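Long-range contact in aminotransferase (Paracoccus denitrificans, PDB 4GRX), which probably transfers amino groups from amines or omega-amino acids to keto acceptors, using a pyridoxal phosphate cofactor: residues 118-132 and 306-320. Numbering follows the deposited sequence.
Sequences FDNGRVFYTNSGSEA and MGAVILGPDLAKRVE. With NA (sodium ion), chain E.
Strands 122-126 and 307-311 pair antiparallel in the seven-stranded sheet of the PLP-dependent class III aminotransferase fold, Arg122 facing Leu311 and Thr126 facing Gly307. Strand 122-126 is outermost within this chain, but Val123 bonds on to the second subunit. At one end Phe118 lays the face of its ring over Gly312, whose CA stands 3.5 Å from the ring centroid, a CH-pi contact that the lack of a side chain permits. With CG anti to the carbonyl carbon (chi1 -47°), the ring is carried toward Gly312, and its CD2 carbon also meets Ile310 CG2. Replacing Phe118 by an alanine would probably strip Gly312 of its aromatic cover and open a gap beside Ile310. Phe118 O binds the sodium ion at 2.2 Å, with the carbonyls of Val113, Glu114 and Ser116 and a water completing the site. Arg122 is long enough to give NH2 to Glu320 OE1 at 2.7 Å, a salt bridge: OE1 lies at the guanidinium edge, near its plane, but is approached on its anti side, well out of the carboxylate plane. NH1 turns instead to Glu24 O and Ser27 O of the second subunit. The Tyr125 ring takes the Met306 methyl CE against CE1, while its hydroxyl bonds to Ser109. Gly129 N and Ser130 OG bind the cofactor phosphate. Glycine suits position 307, where a CB would point at Thr126 OG1, and that hydroxyl donates to Ser128 O at 2.9 Å.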
ATOM      1  N   PHE A 118     -15.137 -20.220   1.137  1.00 45.41           N
ATOM      2  CA  PHE A 118     -16.445 -19.803   0.600  1.00 47.49           C
ATOM      3  C   PHE A 118     -16.827 -20.569  -0.671  1.00 50.07           C
ATOM      4  O   PHE A 118     -15.942 -20.924  -1.467  1.00 49.58           O
ATOM      5  CB  PHE A 118     -16.447 -18.297   0.294  1.00 46.16           C
ATOM      6  CG  PHE A 118     -15.880 -17.431   1.397  1.00 43.87           C
ATOM      7  CD1 PHE A 118     -16.394 -17.491   2.693  1.00 43.77           C
ATOM      8  CD2 PHE A 118     -14.855 -16.536   1.125  1.00 41.91           C
ATOM      9  CE1 PHE A 118     -15.886 -16.694   3.696  1.00 42.21           C
ATOM     10  CE2 PHE A 118     -14.340 -15.729   2.128  1.00 40.57           C
ATOM     11  CZ  PHE A 118     -14.859 -15.808   3.417  1.00 40.76           C
ATOM     12  N   ASP A 119     -18.122 -20.811  -0.882  1.00 44.41           N
ATOM     13  CA  ASP A 119     -18.559 -21.476  -2.132  1.00 47.99           C
ATOM     14  C   ASP A 119     -18.416 -20.623  -3.391  1.00 47.82           C
ATOM     15  O   ASP A 119     -18.097 -21.138  -4.458  1.00 49.37           O
ATOM     16  CB  ASP A 119     -19.985 -22.034  -2.029  1.00 50.54           C
ATOM     17  CG  ASP A 119     -20.022 -23.416  -1.398  1.00 52.33           C
ATOM     18  OD1 ASP A 119     -19.011 -23.813  -0.769  1.00 52.09           O
ATOM     19  OD2 ASP A 119     -21.058 -24.107  -1.530  1.00 54.59           O
ATOM     20  N   ASN A 120     -18.677 -19.329  -3.257  1.00 46.24           N
ATOM     21  CA  ASN A 120     -18.425 -18.357  -4.314  1.00 46.36           C
ATOM     22  C   ASN A 120     -18.088 -17.031  -3.644  1.00 43.90           C
ATOM     23  O   ASN A 120     -18.209 -16.911  -2.420  1.00 42.48           O
ATOM     24  CB  ASN A 120     -19.642 -18.212  -5.232  1.00 48.33           C
ATOM     25  CG  ASN A 120     -20.866 -17.729  -4.492  1.00 48.56           C
ATOM     26  OD1 ASN A 120     -20.979 -16.549  -4.161  1.00 48.01           O
ATOM     27  ND2 ASN A 120     -21.786 -18.640  -4.209  1.00 49.88           N
ATOM     28  N   GLY A 121     -17.667 -16.045  -4.428  1.00 42.96           N
ATOM     29  CA  GLY A 121     -17.314 -14.762  -3.858  0.88 40.90           C
ATOM     30  C   GLY A 121     -16.673 -13.799  -4.825  1.00 40.93           C
ATOM     31  O   GLY A 121     -16.685 -14.017  -6.023  1.00 42.42           O
ATOM     32  N   ARG A 122     -16.121 -12.717  -4.289  1.00 39.86           N
ATOM     33  CA  ARG A 122     -15.424 -11.716  -5.099  1.00 39.85           C
ATOM     34  C   ARG A 122     -14.109 -11.277  -4.442  1.00 37.20           C
ATOM     35  O   ARG A 122     -13.928 -11.376  -3.226  1.00 35.06           O
ATOM     36  CB  ARG A 122     -16.335 -10.508  -5.415  1.00 40.73           C
ATOM     37  CG  ARG A 122     -17.501 -10.808  -6.353  1.00 44.00           C
ATOM     38  CD  ARG A 122     -18.056  -9.541  -7.000  1.00 45.49           C
ATOM     39  NE  ARG A 122     -19.355  -9.756  -7.640  1.00 48.41           N
ATOM     40  CZ  ARG A 122     -19.524 -10.142  -8.907  1.00 51.60           C
ATOM     41  NH1 ARG A 122     -18.473 -10.355  -9.687  1.00 52.85           N
ATOM     42  NH2 ARG A 122     -20.744 -10.314  -9.406  1.00 52.96           N
ATOM     43  N   VAL A 123     -13.202 -10.785  -5.275  1.00 37.34           N
ATOM     44  CA  VAL A 123     -11.836 -10.480  -4.871  1.00 36.47           C
ATOM     45  C   VAL A 123     -11.471  -9.052  -5.318  1.00 36.22           C
ATOM     46  O   VAL A 123     -11.643  -8.689  -6.496  1.00 36.88           O
ATOM     47  CB  VAL A 123     -10.840 -11.511  -5.489  1.00 37.38           C
ATOM     48  CG1 VAL A 123      -9.447 -11.373  -4.897  1.00 35.86           C
ATOM     49  CG2 VAL A 123     -11.344 -12.944  -5.312  1.00 38.17           C
ATOM     50  N   PHE A 124     -10.981  -8.253  -4.371  1.00 35.30           N
ATOM     51  CA  PHE A 124     -10.390  -6.948  -4.677  1.00 35.63           C
ATOM     52  C   PHE A 124      -8.905  -6.919  -4.263  1.00 34.43           C
ATOM     53  O   PHE A 124      -8.531  -7.509  -3.243  1.00 33.68           O
ATOM     54  CB  PHE A 124     -11.178  -5.826  -3.999  1.00 36.42           C
ATOM     55  CG  PHE A 124     -10.790  -4.445  -4.467  1.00 39.12           C
ATOM     56  CD1 PHE A 124     -11.268  -3.940  -5.686  1.00 41.50           C
ATOM     57  CD2 PHE A 124      -9.941  -3.636  -3.691  1.00 38.67           C
ATOM     58  CE1 PHE A 124     -10.911  -2.664  -6.115  1.00 41.75           C
ATOM     59  CE2 PHE A 124      -9.586  -2.360  -4.117  1.00 38.72           C
ATOM     60  CZ  PHE A 124     -10.074  -1.878  -5.328  1.00 40.88           C
ATOM     61  N   TYR A 125      -8.056  -6.250  -5.049  1.00 33.76           N
ATOM     62  CA  TYR A 125      -6.605  -6.318  -4.797  1.00 32.31           C
ATOM     63  C   TYR A 125      -5.976  -5.049  -4.210  1.00 30.73           C
ATOM     64  O   TYR A 125      -6.451  -3.933  -4.437  1.00 30.05           O
ATOM     65  CB  TYR A 125      -5.847  -6.771  -6.050  1.00 33.27           C
ATOM     66  CG  TYR A 125      -6.166  -8.190  -6.483  1.00 34.37           C
ATOM     67  CD1 TYR A 125      -5.590  -9.281  -5.841  1.00 34.09           C
ATOM     68  CD2 TYR A 125      -7.044  -8.436  -7.538  1.00 35.56           C
ATOM     69  CE1 TYR A 125      -5.884 -10.578  -6.226  1.00 35.18           C
ATOM     70  CE2 TYR A 125      -7.347  -9.728  -7.927  1.00 36.72           C
ATOM     71  CZ  TYR A 125      -6.763 -10.797  -7.269  1.00 36.64           C
ATOM     72  OH  TYR A 125      -7.051 -12.087  -7.657  1.00 37.80           O
ATOM     73  N   THR A 126      -4.895  -5.250  -3.456  1.00 29.70           N
ATOM     74  CA  THR A 126      -4.102  -4.162  -2.902  1.00 28.85           C
ATOM     75  C   THR A 126      -2.632  -4.515  -3.027  1.00 29.97           C
ATOM     76  O   THR A 126      -2.278  -5.581  -3.558  1.00 30.92           O
ATOM     77  CB  THR A 126      -4.392  -3.951  -1.409  1.00 27.02           C
ATOM     78  OG1 THR A 126      -4.064  -5.142  -0.692  1.00 26.40           O
ATOM     79  CG2 THR A 126      -5.842  -3.634  -1.181  1.00 26.68           C
ATOM     80  N   ASN A 127      -1.769  -3.646  -2.510  1.00 29.67           N
ATOM     81  CA  ASN A 127      -0.341  -3.963  -2.478  1.00 30.41           C
ATOM     82  C   ASN A 127       0.089  -4.572  -1.158  1.00 29.34           C
ATOM     83  O   ASN A 127       0.908  -5.486  -1.138  1.00 30.70           O
ATOM     84  CB  ASN A 127       0.503  -2.737  -2.815  1.00 31.32           C
ATOM     85  CG  ASN A 127       0.188  -2.180  -4.191  1.00 32.93           C
ATOM     86  OD1 ASN A 127       0.309  -2.881  -5.197  1.00 34.68           O
ATOM     87  ND2 ASN A 127      -0.234  -0.923  -4.241  1.00 32.47           N
ATOM     88  N   SER A 128      -0.486  -4.093  -0.060  1.00 27.39           N
ATOM     89  CA  SER A 128      -0.096  -4.538   1.273  0.88 25.94           C
ATOM     90  C   SER A 128      -1.288  -5.036   2.062  1.00 25.29           C
ATOM     91  O   SER A 128      -2.431  -4.792   1.693  1.00 25.37           O
ATOM     92  CB  SER A 128       0.553  -3.384   2.014  0.75 25.02           C
ATOM     93  OG  SER A 128      -0.384  -2.343   2.227  0.75 24.02           O
ATOM     94  N   GLY A 129      -1.027  -5.730   3.163  1.00 25.05           N
ATOM     95  CA  GLY A 129      -2.099  -6.156   4.062  1.00 23.83           C
ATOM     96  C   GLY A 129      -2.774  -4.966   4.716  1.00 22.79           C
ATOM     97  O   GLY A 129      -4.006  -4.975   4.911  1.00 23.31           O
ATOM     98  N   SER A 130      -1.978  -3.943   5.049  1.00 21.65           N
ATOM     99  CA  SER A 130      -2.484  -2.676   5.615  1.00 20.39           C
ATOM    100  C   SER A 130      -3.526  -2.012   4.714  1.00 20.28           C
ATOM    101  O   SER A 130      -4.604  -1.668   5.171  1.00 19.89           O
ATOM    102  CB  SER A 130      -1.337  -1.692   5.886  1.00 19.90           C
ATOM    103  OG  SER A 130      -0.551  -2.072   7.003  1.00 19.37           O
ATOM    104  N   GLU A 131      -3.183  -1.823   3.441  1.00 21.12           N
ATOM    105  CA  GLU A 131      -4.117  -1.341   2.424  1.00 21.37           C
ATOM    106  C   GLU A 131      -5.396  -2.181   2.368  1.00 21.07           C
ATOM    107  O   GLU A 131      -6.474  -1.629   2.292  1.00 20.58           O
ATOM    108  CB  GLU A 131      -3.461  -1.347   1.049  1.00 23.07           C
ATOM    109  CG  GLU A 131      -2.558  -0.163   0.759  1.00 24.22           C
ATOM    110  CD  GLU A 131      -1.877  -0.216  -0.620  1.00 25.84           C
ATOM    111  OE1 GLU A 131      -1.498  -1.301  -1.100  1.00 26.82           O
ATOM    112  OE2 GLU A 131      -1.680   0.853  -1.227  1.00 26.88           O
ATOM    113  N   ALA A 132      -5.264  -3.507   2.405  1.00 21.30           N
ATOM    114  CA  ALA A 132      -6.404  -4.411   2.381  1.00 21.69           C
ATOM    115  C   ALA A 132      -7.367  -4.208   3.569  1.00 21.47           C
ATOM    116  O   ALA A 132      -8.586  -4.163   3.389  1.00 21.54           O
ATOM    117  CB  ALA A 132      -5.934  -5.849   2.309  1.00 22.10           C
ATOM    118  N   MET A 306       1.615  -7.932  -2.576  1.00 31.89           N
ATOM    119  CA  MET A 306       0.259  -8.269  -2.962  1.00 33.01           C
ATOM    120  C   MET A 306      -0.632  -8.344  -1.743  1.00 32.07           C
ATOM    121  O   MET A 306      -0.231  -8.872  -0.703  1.00 32.39           O
ATOM    122  CB  MET A 306       0.250  -9.629  -3.638  1.00 35.61           C
ATOM    123  CG  MET A 306      -0.986  -9.931  -4.460  1.00 38.39           C
ATOM    124  SD  MET A 306      -0.745  -9.486  -6.191  1.00 42.16           S
ATOM    125  CE  MET A 306      -1.996 -10.545  -6.889  1.00 40.56           C
ATOM    126  N   GLY A 307      -1.842  -7.816  -1.886  1.00 31.47           N
ATOM    127  CA  GLY A 307      -2.907  -7.992  -0.906  1.00 29.52           C
ATOM    128  C   GLY A 307      -4.216  -8.368  -1.578  1.00 29.03           C
ATOM    129  O   GLY A 307      -4.462  -8.022  -2.736  1.00 29.23           O
ATOM    130  N   ALA A 308      -5.060  -9.083  -0.846  1.00 28.65           N
ATOM    131  CA  ALA A 308      -6.370  -9.472  -1.356  1.00 29.10           C
ATOM    132  C   ALA A 308      -7.442  -9.451  -0.286  1.00 28.70           C
ATOM    133  O   ALA A 308      -7.269  -9.984   0.821  1.00 28.54           O
ATOM    134  CB  ALA A 308      -6.317 -10.838  -2.010  1.00 29.17           C
ATOM    135  N   VAL A 309      -8.555  -8.828  -0.642  1.00 28.76           N
ATOM    136  CA  VAL A 309      -9.782  -8.895   0.125  1.00 28.18           C
ATOM    137  C   VAL A 309     -10.658  -9.908  -0.614  1.00 29.14           C
ATOM    138  O   VAL A 309     -10.973  -9.694  -1.801  1.00 29.84           O
ATOM    139  CB  VAL A 309     -10.451  -7.504   0.158  1.00 27.99           C
ATOM    140  CG1 VAL A 309     -11.872  -7.568   0.706  1.00 28.15           C
ATOM    141  CG2 VAL A 309      -9.600  -6.541   0.966  1.00 26.95           C
ATOM    142  N   ILE A 310     -11.002 -11.015   0.066  1.00 28.82           N
ATOM    143  CA  ILE A 310     -11.932 -12.026  -0.466  1.00 29.80           C
ATOM    144  C   ILE A 310     -13.302 -12.010   0.235  1.00 29.73           C
ATOM    145  O   ILE A 310     -13.453 -12.535   1.342  1.00 29.62           O
ATOM    146  CB  ILE A 310     -11.374 -13.460  -0.353  1.00 30.42           C
ATOM    147  CG1 ILE A 310      -9.927 -13.538  -0.843  1.00 30.41           C
ATOM    148  CG2 ILE A 310     -12.259 -14.431  -1.134  1.00 31.51           C
ATOM    149  CD1 ILE A 310      -9.264 -14.873  -0.555  1.00 30.50           C
ATOM    150  N   LEU A 311     -14.301 -11.425  -0.409  1.00 29.89           N
ATOM    151  CA  LEU A 311     -15.646 -11.385   0.169  1.00 29.93           C
ATOM    152  C   LEU A 311     -16.381 -12.720   0.005  1.00 30.93           C
ATOM    153  O   LEU A 311     -16.467 -13.246  -1.112  1.00 32.30           O
ATOM    154  CB  LEU A 311     -16.466 -10.267  -0.477  1.00 30.25           C
ATOM    155  CG  LEU A 311     -15.914  -8.841  -0.427  1.00 29.41           C
ATOM    156  CD1 LEU A 311     -16.670  -7.943  -1.396  1.00 30.19           C
ATOM    157  CD2 LEU A 311     -15.965  -8.277   0.986  1.00 28.34           C
ATOM    158  N   GLY A 312     -16.904 -13.260   1.109  1.00 30.36           N
ATOM    159  CA  GLY A 312     -17.800 -14.428   1.073  1.00 31.73           C
ATOM    160  C   GLY A 312     -19.103 -14.091   0.346  1.00 32.99           C
ATOM    161  O   GLY A 312     -19.370 -12.911   0.075  1.00 32.99           O
ATOM    162  N   PRO A 313     -19.937 -15.104   0.051  1.00 34.20           N
ATOM    163  CA  PRO A 313     -21.148 -14.884  -0.775  1.00 35.35           C
ATOM    164  C   PRO A 313     -22.060 -13.729  -0.316  1.00 34.63           C
ATOM    165  O   PRO A 313     -22.474 -12.904  -1.140  1.00 35.15           O
ATOM    166  CB  PRO A 313     -21.896 -16.221  -0.697  1.00 36.81           C
ATOM    167  CG  PRO A 313     -20.863 -17.222  -0.303  1.00 36.66           C
ATOM    168  CD  PRO A 313     -19.830 -16.497   0.521  1.00 34.93           C
ATOM    169  N   ASP A 314     -22.373 -13.660   0.971  1.00 41.49           N
ATOM    170  CA  ASP A 314     -23.348 -12.672   1.411  1.00 41.45           C
ATOM    171  C   ASP A 314     -22.845 -11.229   1.173  1.00 40.51           C
ATOM    172  O   ASP A 314     -23.542 -10.407   0.568  1.00 41.89           O
ATOM    173  CB  ASP A 314     -23.754 -12.923   2.862  1.00 40.32           C
ATOM    174  CG  ASP A 314     -24.765 -11.916   3.362  1.00 40.99           C
ATOM    175  OD1 ASP A 314     -25.885 -11.841   2.802  1.00 43.20           O
ATOM    176  OD2 ASP A 314     -24.434 -11.192   4.317  1.00 39.29           O
ATOM    177  N   LEU A 315     -21.624 -10.933   1.614  1.00 38.16           N
ATOM    178  CA  LEU A 315     -21.033  -9.625   1.351  1.00 37.39           C
ATOM    179  C   LEU A 315     -20.809  -9.357  -0.148  1.00 38.99           C
ATOM    180  O   LEU A 315     -21.016  -8.240  -0.610  1.00 39.81           O
ATOM    181  CB  LEU A 315     -19.751  -9.429   2.151  1.00 34.82           C
ATOM    182  CG  LEU A 315     -19.887  -9.311   3.669  1.00 33.30           C
ATOM    183  CD1 LEU A 315     -18.511  -9.138   4.290  1.00 31.10           C
ATOM    184  CD2 LEU A 315     -20.790  -8.151   4.067  1.00 33.89           C
ATOM    185  N   ALA A 316     -20.402 -10.381  -0.900  1.00 39.60           N
ATOM    186  CA  ALA A 316     -20.262 -10.266  -2.352  1.00 41.54           C
ATOM    187  C   ALA A 316     -21.560  -9.787  -2.990  1.00 44.35           C
ATOM    188  O   ALA A 316     -21.550  -8.809  -3.720  1.00 45.64           O
ATOM    189  CB  ALA A 316     -19.811 -11.581  -2.966  1.00 42.00           C
ATOM    190  N   LYS A 317     -22.679 -10.453  -2.699  1.00 45.61           N
ATOM    191  CA  LYS A 317     -23.975 -10.011  -3.211  1.00 48.43           C
ATOM    192  C   LYS A 317     -24.206  -8.546  -2.851  1.00 48.01           C
ATOM    193  O   LYS A 317     -24.405  -7.701  -3.729  1.00 49.94           O
ATOM    194  CB  LYS A 317     -25.135 -10.845  -2.645  1.00 49.85           C
ATOM    195  CG  LYS A 317     -25.215 -12.299  -3.088  1.00 51.57           C
ATOM    196  CD  LYS A 317     -26.667 -12.781  -3.062  1.00 54.28           C
ATOM    197  CE  LYS A 317     -26.800 -14.167  -2.435  1.00 54.23           C
ATOM    198  NZ  LYS A 317     -26.530 -14.140  -0.963  1.00 51.54           N
ATOM    199  N   ARG A 318     -24.164  -8.264  -1.551  1.00 45.65           N
ATOM    200  CA  ARG A 318     -24.522  -6.954  -1.016  1.00 45.36           C
ATOM    201  C   ARG A 318     -23.659  -5.797  -1.547  1.00 45.43           C
ATOM    202  O   ARG A 318     -24.204  -4.750  -1.941  1.00 47.14           O
ATOM    203  CB  ARG A 318     -24.569  -6.992   0.514  1.00 42.73           C
ATOM    204  CG  ARG A 318     -25.850  -7.614   1.050  1.00 43.33           C
ATOM    205  CD  ARG A 318     -25.699  -8.072   2.488  1.00 40.98           C
ATOM    206  NE  ARG A 318     -25.585  -6.956   3.427  1.00 39.54           N
ATOM    207  CZ  ARG A 318     -25.006  -7.042   4.620  1.00 37.14           C
ATOM    208  NH1 ARG A 318     -24.483  -8.193   5.028  1.00 35.72           N
ATOM    209  NH2 ARG A 318     -24.942  -5.971   5.402  1.00 36.30           N
ATOM    210  N   VAL A 319     -22.339  -6.002  -1.584  1.00 43.78           N
ATOM    211  CA  VAL A 319     -21.403  -5.012  -2.135  1.00 44.23           C
ATOM    212  C   VAL A 319     -21.690  -4.784  -3.618  1.00 47.72           C
ATOM    213  O   VAL A 319     -21.833  -3.641  -4.057  1.00 49.21           O
ATOM    214  CB  VAL A 319     -19.922  -5.417  -1.935  1.00 41.75           C
ATOM    215  CG1 VAL A 319     -18.993  -4.507  -2.722  1.00 42.15           C
ATOM    216  CG2 VAL A 319     -19.560  -5.395  -0.461  1.00 38.91           C
ATOM    217  N   GLU A 320     -21.792  -5.879  -4.371  1.00 49.50           N
ATOM    218  CA  GLU A 320     -22.104  -5.831  -5.799  1.00 53.09           C
ATOM    219  C   GLU A 320     -23.359  -5.015  -6.085  1.00 55.90           C
ATOM    220  O   GLU A 320     -23.317  -4.101  -6.913  1.00 58.34           O
ATOM    221  CB  GLU A 320     -22.248  -7.241  -6.362  1.00 54.38           C
ATOM    222  CG  GLU A 320     -22.833  -7.292  -7.760  1.00 58.74           C
ATOM    223  CD  GLU A 320     -23.651  -8.548  -7.995  1.00 60.67           C
ATOM    224  OE1 GLU A 320     -23.044  -9.646  -8.071  1.00 60.24           O
ATOM    225  OE2 GLU A 320     -24.897  -8.431  -8.102  1.00 62.77           O
TER
HETATM  226 NA    NA E 501     -14.035 -21.968  -2.057  1.00 28.17          NA
HETATM  227  O   HOH W   1     -14.012 -23.964  -1.060  1.00 36.59           O